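Serine-rich secreted cell wall anchored (LPXTG-motif ) protein (Lactobacillus reuteri ATCC 53608, PDB 5NXK) probably acts as a surface adhesin, presenting a beta-solenoid binding region through which the bacterium is thought to attach within the host gut. Local coordinates at residues 79-93 with 102-116. Numbering follows the deposited sequence.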
loop_
_atom_site.group_PDB
_atom_site.type_symbol
_atom_site.label_atom_id
_atom_site.label_comp_id
_atom_site.label_asym_id
_atom_site.label_seq_id
_atom_site.Cartn_x
_atom_site.Cartn_y
_atom_site.Cartn_z
ATOM N N ALA A 79 -11.190 -2.421 -11.469
ATOM C CA ALA A 79 -10.191 -2.833 -12.432
ATOM C C ALA A 79 -9.247 -3.869 -11.843
ATOM O O ALA A 79 -9.140 -4.035 -10.619
ATOM C CB ALA A 79 -9.410 -1.621 -12.930
ATOM N N THR A 80 -8.568 -4.573 -12.726
ATOM C CA THR A 80 -7.505 -5.463 -12.314
ATOM C C THR A 80 -6.187 -4.835 -12.714
ATOM O O THR A 80 -6.028 -4.396 -13.854
ATOM C CB THR A 80 -7.667 -6.845 -12.943
ATOM O OG1 THR A 80 -8.945 -7.366 -12.572
ATOM C CG2 THR A 80 -6.568 -7.789 -12.466
ATOM N N LEU A 81 -5.243 -4.762 -11.785
ATOM C CA LEU A 81 -3.988 -4.103 -12.105
ATOM C C LEU A 81 -2.817 -5.069 -11.972
ATOM O O LEU A 81 -2.669 -5.726 -10.939
ATOM C CB LEU A 81 -3.776 -2.896 -11.182
ATOM C CG LEU A 81 -4.949 -1.916 -11.064
ATOM C CD1 LEU A 81 -4.637 -0.860 -10.001
ATOM C CD2 LEU A 81 -5.267 -1.252 -12.402
ATOM N N TYR A 82 -1.983 -5.144 -13.004
ATOM C CA TYR A 82 -0.799 -6.003 -12.971
ATOM C C TYR A 82 0.451 -5.159 -13.113
ATOM O O TYR A 82 0.452 -4.185 -13.862
ATOM C CB TYR A 82 -0.805 -7.039 -14.108
ATOM C CG TYR A 82 -2.008 -7.946 -14.185
ATOM C CD1 TYR A 82 -3.160 -7.555 -14.868
ATOM C CD2 TYR A 82 -1.981 -9.216 -13.608
ATOM C CE1 TYR A 82 -4.261 -8.400 -14.953
ATOM C CE2 TYR A 82 -3.074 -10.064 -13.688
ATOM C CZ TYR A 82 -4.210 -9.655 -14.360
ATOM O OH TYR A 82 -5.292 -10.506 -14.439
ATOM N N ASN A 83 1.525 -5.531 -12.421
ATOM C CA ASN A 83 2.789 -4.849 -12.655
ATOM C C ASN A 83 3.980 -5.735 -12.337
ATOM O O ASN A 83 3.925 -6.556 -11.420
ATOM C CB ASN A 83 2.870 -3.559 -11.820
ATOM C CG ASN A 83 3.032 -3.846 -10.345
ATOM O OD1 ASN A 83 2.054 -4.164 -9.655
ATOM N ND2 ASN A 83 4.273 -3.757 -9.851
ATOM N N THR A 84 5.069 -5.536 -13.070
ATOM C CA THR A 84 6.300 -6.275 -12.812
ATOM C C THR A 84 7.312 -5.406 -12.084
ATOM O O THR A 84 8.255 -5.914 -11.469
ATOM C CB THR A 84 6.940 -6.775 -14.116
ATOM O OG1 THR A 84 7.241 -5.646 -14.939
ATOM C CG2 THR A 84 5.979 -7.690 -14.862
ATOM N N SER A 85 7.107 -4.095 -12.155
ATOM C CA SER A 85 8.055 -3.143 -11.593
ATOM C C SER A 85 8.171 -3.249 -10.086
ATOM O O SER A 85 7.168 -3.353 -9.378
ATOM C CB SER A 85 7.658 -1.715 -11.954
ATOM O OG SER A 85 8.577 -0.796 -11.385
ATOM N N LYS A 86 9.405 -3.181 -9.593
ATOM C CA LYS A 86 9.612 -3.127 -8.159
ATOM C C LYS A 86 9.101 -1.801 -7.595
ATOM O O LYS A 86 8.964 -1.660 -6.379
ATOM C CB LYS A 86 11.088 -3.370 -7.819
ATOM C CG LYS A 86 12.057 -2.243 -8.161
ATOM C CD LYS A 86 13.453 -2.641 -7.692
ATOM C CE LYS A 86 14.089 -3.605 -8.691
ATOM N NZ LYS A 86 15.538 -3.849 -8.457
ATOM N N TYR A 87 8.798 -0.844 -8.478
ATOM C CA TYR A 87 8.255 0.453 -8.046
ATOM C C TYR A 87 6.732 0.557 -8.186
ATOM O O TYR A 87 6.179 1.652 -8.173
ATOM C CB TYR A 87 8.942 1.608 -8.797
ATOM C CG TYR A 87 10.422 1.650 -8.483
ATOM C CD1 TYR A 87 10.849 1.927 -7.195
ATOM C CD2 TYR A 87 11.385 1.351 -9.450
ATOM C CE1 TYR A 87 12.191 1.946 -6.871
ATOM C CE2 TYR A 87 12.736 1.362 -9.134
ATOM C CZ TYR A 87 13.131 1.660 -7.842
ATOM O OH TYR A 87 14.458 1.683 -7.489
ATOM N N GLY A 88 6.067 -0.591 -8.285
ATOM C CA GLY A 88 4.618 -0.649 -8.160
ATOM C C GLY A 88 3.870 -0.335 -9.434
ATOM O O GLY A 88 4.468 0.148 -10.401
ATOM N N PHE A 89 2.569 -0.632 -9.447
ATOM C CA PHE A 89 1.712 -0.180 -10.529
ATOM C C PHE A 89 1.670 1.321 -10.508
ATOM O O PHE A 89 1.794 1.967 -11.551
ATOM C CB PHE A 89 0.287 -0.727 -10.425
ATOM C CG PHE A 89 -0.574 -0.354 -11.609
ATOM C CD1 PHE A 89 -0.482 -1.070 -12.806
ATOM C CD2 PHE A 89 -1.448 0.720 -11.544
ATOM C CE1 PHE A 89 -1.259 -0.715 -13.916
ATOM C CE2 PHE A 89 -2.229 1.077 -12.644
ATOM C CZ PHE A 89 -2.136 0.362 -13.830
ATOM N N VAL A 90 1.464 1.877 -9.317
ATOM C CA VAL A 90 1.647 3.309 -9.119
ATOM C C VAL A 90 2.886 3.584 -8.273
ATOM O O VAL A 90 3.113 2.978 -7.206
ATOM C CB VAL A 90 0.450 3.990 -8.448
ATOM C CG1 VAL A 90 0.640 5.510 -8.509
ATOM C CG2 VAL A 90 -0.845 3.593 -9.143
ATOM N N ASN A 91 3.679 4.512 -8.792
ATOM C CA ASN A 91 4.903 4.979 -8.175
ATOM C C ASN A 91 4.652 6.419 -7.782
ATOM O O ASN A 91 4.593 7.294 -8.631
ATOM C CB ASN A 91 6.081 4.852 -9.152
ATOM C CG ASN A 91 7.362 5.499 -8.639
ATOM O OD1 ASN A 91 7.364 6.202 -7.630
ATOM N ND2 ASN A 91 8.466 5.257 -9.347
ATOM N N MET A 92 4.515 6.642 -6.481
ATOM C CA MET A 92 4.128 7.922 -5.905
ATOM C C MET A 92 5.394 8.716 -5.658
ATOM O O MET A 92 5.901 8.765 -4.535
ATOM C CB MET A 92 3.350 7.685 -4.604
ATOM C CG MET A 92 2.089 6.841 -4.829
ATOM S SD MET A 92 1.224 6.330 -3.308
ATOM C CE MET A 92 0.480 7.886 -2.854
ATOM N N SER A 93 5.921 9.311 -6.722
ATOM C CA SER A 93 7.224 9.960 -6.654
ATOM C C SER A 93 7.181 11.489 -6.746
ATOM O O SER A 93 8.198 12.112 -7.038
ATOM C CB SER A 93 8.125 9.411 -7.771
ATOM O OG SER A 93 8.758 8.206 -7.375
ATOM N N TYR A 102 -7.694 2.945 -4.442
ATOM C CA TYR A 102 -8.143 1.754 -5.156
ATOM C C TYR A 102 -9.529 1.397 -4.660
ATOM O O TYR A 102 -9.709 1.126 -3.476
ATOM C CB TYR A 102 -7.214 0.562 -4.920
ATOM C CG TYR A 102 -5.904 0.546 -5.681
ATOM C CD1 TYR A 102 -5.572 1.541 -6.594
ATOM C CD2 TYR A 102 -4.991 -0.486 -5.471
ATOM C CE1 TYR A 102 -4.359 1.495 -7.296
ATOM C CE2 TYR A 102 -3.792 -0.536 -6.151
ATOM C CZ TYR A 102 -3.481 0.458 -7.062
ATOM O OH TYR A 102 -2.278 0.390 -7.721
ATOM N N LYS A 103 -10.511 1.392 -5.545
ATOM C CA LYS A 103 -11.852 0.999 -5.148
ATOM C C LYS A 103 -12.328 -0.193 -5.982
ATOM O O LYS A 103 -12.315 -0.134 -7.213
ATOM C CB LYS A 103 -12.809 2.174 -5.274
ATOM C CG LYS A 103 -14.264 1.808 -5.005
ATOM C CD LYS A 103 -15.172 3.032 -5.154
ATOM C CE LYS A 103 -16.639 2.706 -4.835
ATOM N NZ LYS A 103 -17.441 3.965 -4.679
ATOM N N ASP A 104 -12.698 -1.287 -5.318
ATOM C CA ASP A 104 -13.088 -2.518 -6.014
ATOM C C ASP A 104 -12.017 -2.936 -7.016
ATOM O O ASP A 104 -12.296 -3.280 -8.156
ATOM C CB ASP A 104 -14.447 -2.342 -6.700
ATOM C CG ASP A 104 -15.567 -2.090 -5.695
ATOM O OD1 ASP A 104 -15.561 -2.739 -4.629
ATOM O OD2 ASP A 104 -16.443 -1.241 -5.953
ATOM N N VAL A 105 -10.779 -2.927 -6.550
ATOM C CA VAL A 105 -9.646 -3.265 -7.385
ATOM C C VAL A 105 -9.109 -4.643 -7.014
ATOM O O VAL A 105 -9.125 -5.029 -5.845
ATOM C CB VAL A 105 -8.540 -2.202 -7.242
ATOM C CG1 VAL A 105 -7.176 -2.744 -7.660
ATOM C CG2 VAL A 105 -8.910 -0.944 -8.032
ATOM N N THR A 106 -8.668 -5.389 -8.021
ATOM C CA THR A 106 -7.894 -6.597 -7.808
ATOM C C THR A 106 -6.501 -6.346 -8.370
ATOM O O THR A 106 -6.385 -5.889 -9.493
ATOM C CB THR A 106 -8.570 -7.815 -8.491
ATOM O OG1 THR A 106 -9.892 -7.969 -7.964
ATOM C CG2 THR A 106 -7.791 -9.094 -8.243
ATOM N N ALA A 107 -5.443 -6.631 -7.615
ATOM C CA ALA A 107 -4.105 -6.302 -8.100
ATOM C C ALA A 107 -3.123 -7.449 -7.963
ATOM O O ALA A 107 -3.171 -8.220 -6.994
ATOM C CB ALA A 107 -3.555 -5.063 -7.363
ATOM N N TYR A 108 -2.202 -7.523 -8.916
ATOM C CA TYR A 108 -1.140 -8.511 -8.878
ATOM C C TYR A 108 0.186 -7.823 -9.135
ATOM O O TYR A 108 0.303 -7.039 -10.071
ATOM C CB TYR A 108 -1.384 -9.615 -9.923
ATOM C CG TYR A 108 -2.683 -10.368 -9.714
ATOM C CD1 TYR A 108 -3.881 -9.883 -10.232
ATOM C CD2 TYR A 108 -2.709 -11.559 -8.993
ATOM C CE1 TYR A 108 -5.063 -10.556 -10.038
ATOM C CE2 TYR A 108 -3.894 -12.240 -8.787
ATOM C CZ TYR A 108 -5.070 -11.730 -9.313
ATOM O OH TYR A 108 -6.253 -12.399 -9.113
ATOM N N GLY A 109 1.194 -8.135 -8.328
ATOM C CA GLY A 109 2.511 -7.552 -8.516
ATOM C C GLY A 109 3.441 -8.096 -7.463
ATOM O O GLY A 109 3.011 -8.865 -6.607
ATOM N N GLY A 110 4.714 -7.730 -7.528
ATOM C CA GLY A 110 5.641 -8.064 -6.457
ATOM C C GLY A 110 5.476 -6.991 -5.404
ATOM O O GLY A 110 4.949 -7.230 -4.309
ATOM N N THR A 111 5.981 -5.808 -5.725
ATOM C CA THR A 111 5.614 -4.592 -4.998
ATOM C C THR A 111 4.503 -3.912 -5.788
ATOM O O THR A 111 4.697 -3.603 -6.957
ATOM C CB THR A 111 6.811 -3.674 -4.831
ATOM O OG1 THR A 111 7.807 -4.366 -4.060
ATOM C CG2 THR A 111 6.410 -2.357 -4.127
ATOM N N LEU A 112 3.341 -3.697 -5.174
ATOM C CA LEU A 112 2.169 -3.220 -5.927
ATOM C C LEU A 112 2.040 -1.701 -5.972
ATOM O O LEU A 112 1.490 -1.143 -6.933
ATOM C CB LEU A 112 0.866 -3.804 -5.374
ATOM C CG LEU A 112 0.568 -5.311 -5.466
ATOM C CD1 LEU A 112 1.645 -6.177 -4.843
ATOM C CD2 LEU A 112 -0.771 -5.584 -4.805
ATOM N N VAL A 113 2.511 -1.039 -4.925
ATOM C CA VAL A 113 2.490 0.430 -4.849
ATOM C C VAL A 113 3.758 0.874 -4.151
ATOM O O VAL A 113 4.158 0.272 -3.151
ATOM C CB VAL A 113 1.265 0.985 -4.072
ATOM C CG1 VAL A 113 1.300 2.523 -4.040
ATOM C CG2 VAL A 113 -0.028 0.502 -4.697
ATOM N N TRP A 114 4.400 1.915 -4.675
ATOM C CA TRP A 114 5.657 2.363 -4.082
ATOM C C TRP A 114 5.617 3.890 -3.972
ATOM O O TRP A 114 4.879 4.528 -4.697
ATOM C CB TRP A 114 6.846 1.881 -4.926
ATOM C CG TRP A 114 8.214 2.185 -4.388
ATOM C CD1 TRP A 114 9.001 1.365 -3.623
ATOM C CD2 TRP A 114 8.971 3.385 -4.593
ATOM N NE1 TRP A 114 10.193 1.993 -3.318
ATOM C CE2 TRP A 114 10.201 3.229 -3.916
ATOM C CE3 TRP A 114 8.726 4.579 -5.276
ATOM C CZ2 TRP A 114 11.177 4.226 -3.902
ATOM C CZ3 TRP A 114 9.700 5.564 -5.270
ATOM C CH2 TRP A 114 10.908 5.382 -4.587
ATOM N N SER A 115 6.397 4.465 -3.068
ATOM C CA SER A 115 6.386 5.914 -2.878
ATOM C C SER A 115 7.729 6.435 -2.420
ATOM O O SER A 115 8.537 5.692 -1.852
ATOM C CB SER A 115 5.305 6.298 -1.857
ATOM O OG SER A 115 5.680 5.865 -0.558
ATOM N N LYS A 116 7.968 7.716 -2.681
ATOM C CA LYS A 116 9.076 8.439 -2.076
ATOM C C LYS A 116 8.788 8.614 -0.588
ATOM O O LYS A 116 7.665 8.944 -0.207
ATOM C CB LYS A 116 9.256 9.815 -2.725
ATOM C CG LYS A 116 10.120 9.854 -3.980
ATOM C CD LYS A 116 10.026 11.245 -4.620
ATOM C CE LYS A 116 10.863 11.361 -5.887
ATOM N NZ LYS A 116 12.113 10.568 -5.828
#
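Leu81 uses both of its backbone polar groups on the next coil of the solenoid: its N donates to Thr106 O (2.8 Å) and its O accepts from Tyr108 N. Thr106 N donates to Ala79 O and Asn83 N to Tyr108 O, extending this parallel pairing of strands 79-83 and 105-109. Past the corner, strand 90-92 pairs likewise with 113-115, Met92 N meeting Trp114 O at 2.8 Å and an almost straight 176°, while Met92 O receives Lys116 N. Where the chain turns between the two sheets, one side-chain amide and one backbone N-H take over. Asn83, its CG between backbone N and carbonyl carbon (chi1 71°), swings ND2 to Thr111 O at 2.9 Å, with that oxygen close to the amide plane. Phe89 N reaches Leu112 O from above the carbonyl plane. Thr111 OG1 is itself held by Phe150 N and Thr161 O. Asn83 O, Lys86 O and Val90 N are buried without a hydrogen-bonding partner, though Gly109 CA offers Asn83 O a CA-H...O contact. Outside, Tyr87 turns its edge to the Trp114 face; inside, Leu81 CD1 sits over the Tyr102 ring. Backbone amides thus hold successive coils in register along both strands, Asn83 ND2 and Phe89 N bridging the turn between them.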